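PDB 3I6I: putative leucoanthocyanidin reductase 1 from Vitis vinifera, which reduces leucoanthocyanidins with NADPH as cofactor, a step of flavonoid metabolism, and probably yields catechin-type flavan-3-ols. Local coordinates for residues L31-R42 with L57-L68. Residues are numbered along the deposited sequence; the frame is centred on the assembly and turned at random. Where two conformers were deposited one is given.
Sequences LDAHRPTYILAR and LEDKGAIIVYGL. With NDP (NADPH dihydro-nicotinamide-adenine-dinucleotide phosphate), chain B.
Strands 37-41 and 63-66 run parallel, their axes 4.6 Å apart at closest approach and turned 34° from each other, and five backbone hydrogen bonds join the two segments, from Ile63 N to Thr37 O through to Gly67 N to Ala41 O. They are the two strands of a beta-alpha-beta unit of the NADPH-binding Rossmann fold, connected through helix 48-59, with 63-66 at the edge of the parallel sheet. Tyr38, Leu40, Ile63 and Val65 occupy one face. Ile63 lies alongside Tyr38 and sets its CD1 over the ring, 3.9 Å from the centroid, a CH-pi contact, while Val65 CG1 meets the ring edge at Tyr38 CD1. With an alanine at Tyr38 the ring is gone, and Ile63 CD1 would probably be left without its packing surface and freer to turn, with a gap beside Val65 CG1. On the opposite face, Ala41 CB touches Ile64 CG2 at 3.6 Å, and Ile39 CG1 packs on Ala62 CB; Phe54 of helix 48-59 touches Ile39, Ala41 and Ile64. At the N-terminal end of the strands, Leu31 brings CD1 to Leu57 CD2 at 3.7 Å, joining the ends of two helices that each close in a Schellman motif, at His34 and Gly61. One water bridges the start of strand 37-41 to the turn before strand 63-66, accepting from Thr37 N and donating to Gly61 O. The C-terminal end reaches the cofactor. Arg42 extends with CG opposite the backbone N (chi1 -176°), then bends at chi3 (-53°) to present its guanidinium edge to the NADPH 2'-phosphate; Leu68 CD2 lies over one face of the guanidinium. The grip is two-pronged: Arg42 NE donates almost straight to NDP O2X at 3.0 Å, and Arg42 NH2 reaches NDP O3X at 2.7 Å.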
loop_
_atom_site.group_PDB
_atom_site.type_symbol
_atom_site.label_atom_id
_atom_site.label_comp_id
_atom_site.label_asym_id
_atom_site.label_seq_id
_atom_site.Cartn_x
_atom_site.Cartn_y
_atom_site.Cartn_z
ATOM N N LEU A 31 -14.512 -1.112 -8.411
ATOM C CA LEU A 31 -15.580 -0.768 -9.360
ATOM C C LEU A 31 -15.431 -1.451 -10.726
ATOM O O LEU A 31 -16.406 -1.931 -11.285
ATOM C CB LEU A 31 -15.670 0.748 -9.500
ATOM C CG LEU A 31 -16.197 1.405 -8.216
ATOM C CD1 LEU A 31 -15.685 2.834 -8.085
ATOM C CD2 LEU A 31 -17.734 1.371 -8.215
ATOM N N ASP A 32 -14.199 -1.521 -11.236
ATOM C CA ASP A 32 -13.887 -2.227 -12.484
ATOM C C ASP A 32 -14.131 -3.748 -12.401
ATOM O O ASP A 32 -14.387 -4.394 -13.434
ATOM C CB ASP A 32 -12.435 -1.961 -12.907
ATOM C CG ASP A 32 -12.213 -0.529 -13.408
ATOM O OD1 ASP A 32 -13.189 0.244 -13.504
ATOM O OD2 ASP A 32 -11.053 -0.175 -13.700
ATOM N N ALA A 33 -14.086 -4.297 -11.186
ATOM C CA ALA A 33 -14.404 -5.717 -10.935
ATOM C C ALA A 33 -15.894 -5.953 -10.796
ATOM O O ALA A 33 -16.308 -7.073 -10.528
ATOM C CB ALA A 33 -13.653 -6.240 -9.682
ATOM N N HIS A 34 -16.694 -4.894 -10.975
ATOM C CA HIS A 34 -18.150 -4.965 -10.882
ATOM C C HIS A 34 -18.630 -5.336 -9.452
ATOM O O HIS A 34 -19.717 -5.903 -9.276
ATOM C CB HIS A 34 -18.725 -5.929 -11.944
ATOM C CG HIS A 34 -17.872 -6.069 -13.174
ATOM N ND1 HIS A 34 -17.636 -5.027 -14.047
ATOM C CD2 HIS A 34 -17.195 -7.134 -13.672
ATOM C CE1 HIS A 34 -16.858 -5.446 -15.030
ATOM N NE2 HIS A 34 -16.576 -6.721 -14.826
ATOM N N ARG A 35 -17.820 -5.020 -8.445
ATOM C CA ARG A 35 -18.176 -5.251 -7.031
ATOM C C ARG A 35 -18.993 -4.063 -6.487
ATOM O O ARG A 35 -18.645 -2.906 -6.745
ATOM C CB ARG A 35 -16.922 -5.380 -6.187
ATOM C CG ARG A 35 -16.046 -6.618 -6.446
ATOM C CD ARG A 35 -14.855 -6.635 -5.469
ATOM N NE ARG A 35 -13.911 -7.757 -5.647
ATOM C CZ ARG A 35 -14.102 -8.997 -5.186
ATOM N NH1 ARG A 35 -15.229 -9.327 -4.534
ATOM N NH2 ARG A 35 -13.161 -9.920 -5.365
ATOM N N PRO A 36 -20.082 -4.329 -5.730
ATOM C CA PRO A 36 -20.802 -3.177 -5.166
ATOM C C PRO A 36 -19.885 -2.454 -4.194
ATOM O O PRO A 36 -19.359 -3.080 -3.255
ATOM C CB PRO A 36 -21.989 -3.804 -4.430
ATOM C CG PRO A 36 -22.029 -5.237 -4.858
ATOM C CD PRO A 36 -20.677 -5.616 -5.334
ATOM N N THR A 37 -19.665 -1.162 -4.431
ATOM C CA THR A 37 -18.600 -0.450 -3.770
ATOM C C THR A 37 -19.085 0.829 -3.123
ATOM O O THR A 37 -19.665 1.675 -3.789
ATOM C CB THR A 37 -17.441 -0.128 -4.746
ATOM O OG1 THR A 37 -16.945 -1.351 -5.302
ATOM C CG2 THR A 37 -16.291 0.586 -4.022
ATOM N N TYR A 38 -18.826 0.957 -1.823
ATOM C CA TYR A 38 -19.261 2.099 -1.031
ATOM C C TYR A 38 -18.006 2.821 -0.584
ATOM O O TYR A 38 -17.042 2.184 -0.166
ATOM C CB TYR A 38 -20.042 1.654 0.217
ATOM C CG TYR A 38 -21.388 1.019 -0.071
ATOM C CD1 TYR A 38 -22.579 1.697 0.190
ATOM C CD2 TYR A 38 -21.459 -0.243 -0.642
ATOM C CE1 TYR A 38 -23.795 1.116 -0.085
ATOM C CE2 TYR A 38 -22.647 -0.825 -0.936
ATOM C CZ TYR A 38 -23.823 -0.155 -0.659
ATOM O OH TYR A 38 -25.002 -0.786 -0.957
ATOM N N ILE A 39 -18.013 4.139 -0.676
ATOM C CA ILE A 39 -16.828 4.946 -0.431
ATOM C C ILE A 39 -17.107 5.882 0.730
ATOM O O ILE A 39 -18.047 6.689 0.659
ATOM C CB ILE A 39 -16.500 5.781 -1.696
ATOM C CG1 ILE A 39 -16.126 4.840 -2.874
ATOM C CG2 ILE A 39 -15.427 6.833 -1.427
ATOM C CD1 ILE A 39 -15.006 3.914 -2.601
ATOM N N LEU A 40 -16.297 5.788 1.784
ATOM C CA LEU A 40 -16.466 6.635 2.952
ATOM C C LEU A 40 -15.896 8.011 2.676
ATOM O O LEU A 40 -14.781 8.115 2.204
ATOM C CB LEU A 40 -15.777 6.007 4.171
ATOM C CG LEU A 40 -16.070 6.540 5.582
ATOM C CD1 LEU A 40 -17.586 6.458 5.899
ATOM C CD2 LEU A 40 -15.266 5.698 6.577
ATOM N N ALA A 41 -16.686 9.065 2.933
ATOM C CA ALA A 41 -16.283 10.444 2.693
ATOM C C ALA A 41 -16.380 11.258 3.986
ATOM O O ALA A 41 -17.361 11.143 4.725
ATOM C CB ALA A 41 -17.206 11.089 1.630
ATOM N N ARG A 42 -15.358 12.068 4.246
ATOM C CA ARG A 42 -15.381 13.070 5.304
ATOM C C ARG A 42 -16.426 14.105 4.939
ATOM O O ARG A 42 -16.416 14.618 3.820
ATOM C CB ARG A 42 -14.010 13.754 5.389
ATOM C CG ARG A 42 -13.820 14.775 6.504
ATOM C CD ARG A 42 -12.370 15.313 6.519
ATOM N NE ARG A 42 -11.364 14.242 6.571
ATOM C CZ ARG A 42 -10.903 13.649 7.680
ATOM N NH1 ARG A 42 -11.332 14.005 8.891
ATOM N NH2 ARG A 42 -10.001 12.677 7.578
ATOM N N LEU A 57 -15.408 8.136 -9.322
ATOM C CA LEU A 57 -15.891 6.942 -8.641
ATOM C C LEU A 57 -17.415 6.821 -8.702
ATOM O O LEU A 57 -17.936 5.734 -8.962
ATOM C CB LEU A 57 -15.372 6.875 -7.179
ATOM C CG LEU A 57 -13.850 6.801 -6.951
ATOM C CD1 LEU A 57 -13.449 6.772 -5.480
ATOM C CD2 LEU A 57 -13.245 5.560 -7.664
ATOM N N GLU A 58 -18.135 7.921 -8.460
ATOM C CA GLU A 58 -19.600 7.926 -8.579
ATOM C C GLU A 58 -20.041 7.577 -10.011
ATOM O O GLU A 58 -20.998 6.823 -10.205
ATOM C CB GLU A 58 -20.191 9.288 -8.155
ATOM C CG GLU A 58 -20.235 9.513 -6.640
ATOM C CD GLU A 58 -20.955 10.813 -6.254
ATOM O OE1 GLU A 58 -20.413 11.907 -6.544
ATOM O OE2 GLU A 58 -22.065 10.739 -5.669
ATOM N N ASP A 59 -19.318 8.096 -10.998
ATOM C CA ASP A 59 -19.593 7.783 -12.414
ATOM C C ASP A 59 -19.381 6.283 -12.720
ATOM O O ASP A 59 -20.013 5.744 -13.637
ATOM C CB ASP A 59 -18.724 8.643 -13.356
ATOM C CG ASP A 59 -19.208 10.102 -13.465
ATOM O OD1 ASP A 59 -20.295 10.440 -12.944
ATOM O OD2 ASP A 59 -18.480 10.921 -14.067
ATOM N N LYS A 60 -18.498 5.630 -11.952
ATOM C CA LYS A 60 -18.273 4.178 -12.040
ATOM C C LYS A 60 -19.273 3.382 -11.181
ATOM O O LYS A 60 -19.285 2.153 -11.214
ATOM C CB LYS A 60 -16.833 3.829 -11.643
ATOM C CG LYS A 60 -15.769 4.398 -12.592
ATOM C CD LYS A 60 -14.419 3.684 -12.446
ATOM C CE LYS A 60 -13.252 4.589 -12.863
ATOM N NZ LYS A 60 -12.420 4.013 -13.973
ATOM N N GLY A 61 -20.117 4.075 -10.417
ATOM C CA GLY A 61 -21.205 3.413 -9.686
ATOM C C GLY A 61 -20.998 3.326 -8.186
ATOM O O GLY A 61 -21.750 2.644 -7.496
ATOM N N ALA A 62 -20.005 4.047 -7.685
ATOM C CA ALA A 62 -19.718 4.086 -6.241
ATOM C C ALA A 62 -20.857 4.743 -5.478
ATOM O O ALA A 62 -21.482 5.669 -5.987
ATOM C CB ALA A 62 -18.402 4.848 -5.977
ATOM N N ILE A 63 -21.129 4.256 -4.268
ATOM C CA ILE A 63 -22.141 4.871 -3.400
ATOM C C ILE A 63 -21.376 5.586 -2.305
ATOM O O ILE A 63 -20.620 4.960 -1.553
ATOM C CB ILE A 63 -23.062 3.818 -2.792
ATOM C CG1 ILE A 63 -23.843 3.121 -3.914
ATOM C CG2 ILE A 63 -24.012 4.463 -1.756
ATOM C CD1 ILE A 63 -24.488 1.832 -3.486
ATOM N N ILE A 64 -21.533 6.900 -2.227
ATOM C CA ILE A 64 -20.837 7.665 -1.195
ATOM C C ILE A 64 -21.618 7.620 0.128
ATOM O O ILE A 64 -22.836 7.845 0.152
ATOM C CB ILE A 64 -20.565 9.115 -1.637
ATOM C CG1 ILE A 64 -19.694 9.121 -2.903
ATOM C CG2 ILE A 64 -19.840 9.859 -0.544
ATOM C CD1 ILE A 64 -19.301 10.508 -3.370
ATOM N N VAL A 65 -20.894 7.314 1.203
ATOM C CA VAL A 65 -21.395 7.315 2.581
ATOM C C VAL A 65 -20.517 8.223 3.451
ATOM O O VAL A 65 -19.298 8.270 3.312
ATOM C CB VAL A 65 -21.454 5.884 3.178
ATOM C CG1 VAL A 65 -22.269 4.955 2.274
ATOM C CG2 VAL A 65 -20.083 5.319 3.365
ATOM N N TYR A 66 -21.147 8.982 4.339
ATOM C CA TYR A 66 -20.434 10.002 5.081
ATOM C C TYR A 66 -20.092 9.530 6.465
ATOM O O TYR A 66 -20.964 9.087 7.204
ATOM C CB TYR A 66 -21.279 11.283 5.139
ATOM C CG TYR A 66 -21.480 11.838 3.752
ATOM C CD1 TYR A 66 -20.482 12.602 3.140
ATOM C CD2 TYR A 66 -22.623 11.541 3.023
ATOM C CE1 TYR A 66 -20.639 13.091 1.855
ATOM C CE2 TYR A 66 -22.794 12.028 1.726
ATOM C CZ TYR A 66 -21.798 12.809 1.152
ATOM O OH TYR A 66 -21.950 13.292 -0.127
ATOM N N GLY A 67 -18.822 9.623 6.823
ATOM C CA GLY A 67 -18.398 9.337 8.183
ATOM C C GLY A 67 -16.887 9.306 8.271
ATOM O O GLY A 67 -16.192 9.547 7.279
ATOM N N LEU A 68 -16.406 8.990 9.469
ATOM C CA LEU A 68 -14.990 8.961 9.804
ATOM C C LEU A 68 -14.761 7.685 10.606
ATOM O O LEU A 68 -15.560 7.367 11.492
ATOM C CB LEU A 68 -14.613 10.166 10.666
ATOM C CG LEU A 68 -14.544 11.550 9.996
ATOM C CD1 LEU A 68 -14.244 12.600 11.041
ATOM C CD2 LEU A 68 -13.493 11.557 8.884
HETATM P PA NDP B . -3.295 9.118 1.849
HETATM O O1A NDP B . -2.913 10.167 2.865
HETATM O O2A NDP B . -2.933 9.407 0.275
HETATM O O5B NDP B . -4.857 8.730 1.839
HETATM C C5B NDP B . -5.517 8.482 3.041
HETATM C C4B NDP B . -6.979 8.366 2.841
HETATM O O4B NDP B . -7.460 8.057 4.206
HETATM C C3B NDP B . -7.632 9.712 2.435
HETATM O O3B NDP B . -8.778 9.510 1.564
HETATM C C2B NDP B . -8.093 10.289 3.772
HETATM O O2B NDP B . -9.215 11.148 3.571
HETATM C C1B NDP B . -8.562 9.009 4.459
HETATM N N9A NDP B . -8.730 9.080 5.911
HETATM C C8A NDP B . -7.768 9.369 6.788
HETATM N N7A NDP B . -8.275 9.308 8.021
HETATM C C5A NDP B . -9.563 8.961 7.929
HETATM C C6A NDP B . -10.575 8.753 8.868
HETATM N N6A NDP B . -10.328 8.879 10.174
HETATM N N1A NDP B . -11.805 8.413 8.434
HETATM C C2A NDP B . -12.045 8.261 7.133
HETATM N N3A NDP B . -11.098 8.437 6.202
HETATM C C4A NDP B . -9.854 8.802 6.586
HETATM O O3 NDP B . -2.553 7.760 2.256
HETATM P PN NDP B . -1.585 6.782 1.372
HETATM O O1N NDP B . -2.121 6.232 0.105
HETATM O O2N NDP B . -0.216 7.558 1.335
HETATM O O5D NDP B . -1.337 5.626 2.516
HETATM C C5D NDP B . -2.249 4.524 2.633
HETATM C C4D NDP B . -1.510 3.334 3.177
HETATM O O4D NDP B . -0.625 2.951 2.089
HETATM C C3D NDP B . -0.643 3.602 4.383
HETATM O O3D NDP B . -0.640 2.436 5.202
HETATM C C2D NDP B . 0.734 3.764 3.767
HETATM O O2D NDP B . 1.683 3.295 4.704
HETATM C C1D NDP B . 0.699 2.799 2.585
HETATM N N1N NDP B . 1.497 3.216 1.376
HETATM C C2N NDP B . 2.294 2.290 0.659
HETATM C C3N NDP B . 3.254 2.723 -0.156
HETATM C C7N NDP B . 4.093 1.706 -0.953
HETATM O O7N NDP B . 3.858 0.494 -0.880
HETATM N N7N NDP B . 5.006 2.209 -1.766
HETATM C C4N NDP B . 3.501 4.233 -0.299
HETATM C C5N NDP B . 2.249 5.030 0.050
HETATM C C6N NDP B . 1.289 4.494 0.792
HETATM P P2B NDP B . -9.023 12.790 3.865
HETATM O O1X NDP B . -8.113 13.373 2.844
HETATM O O2X NDP B . -10.518 13.330 3.883
HETATM O O3X NDP B . -8.435 12.908 5.330
HETATM O O HOH W 1 -21.119 0.173 -6.368
#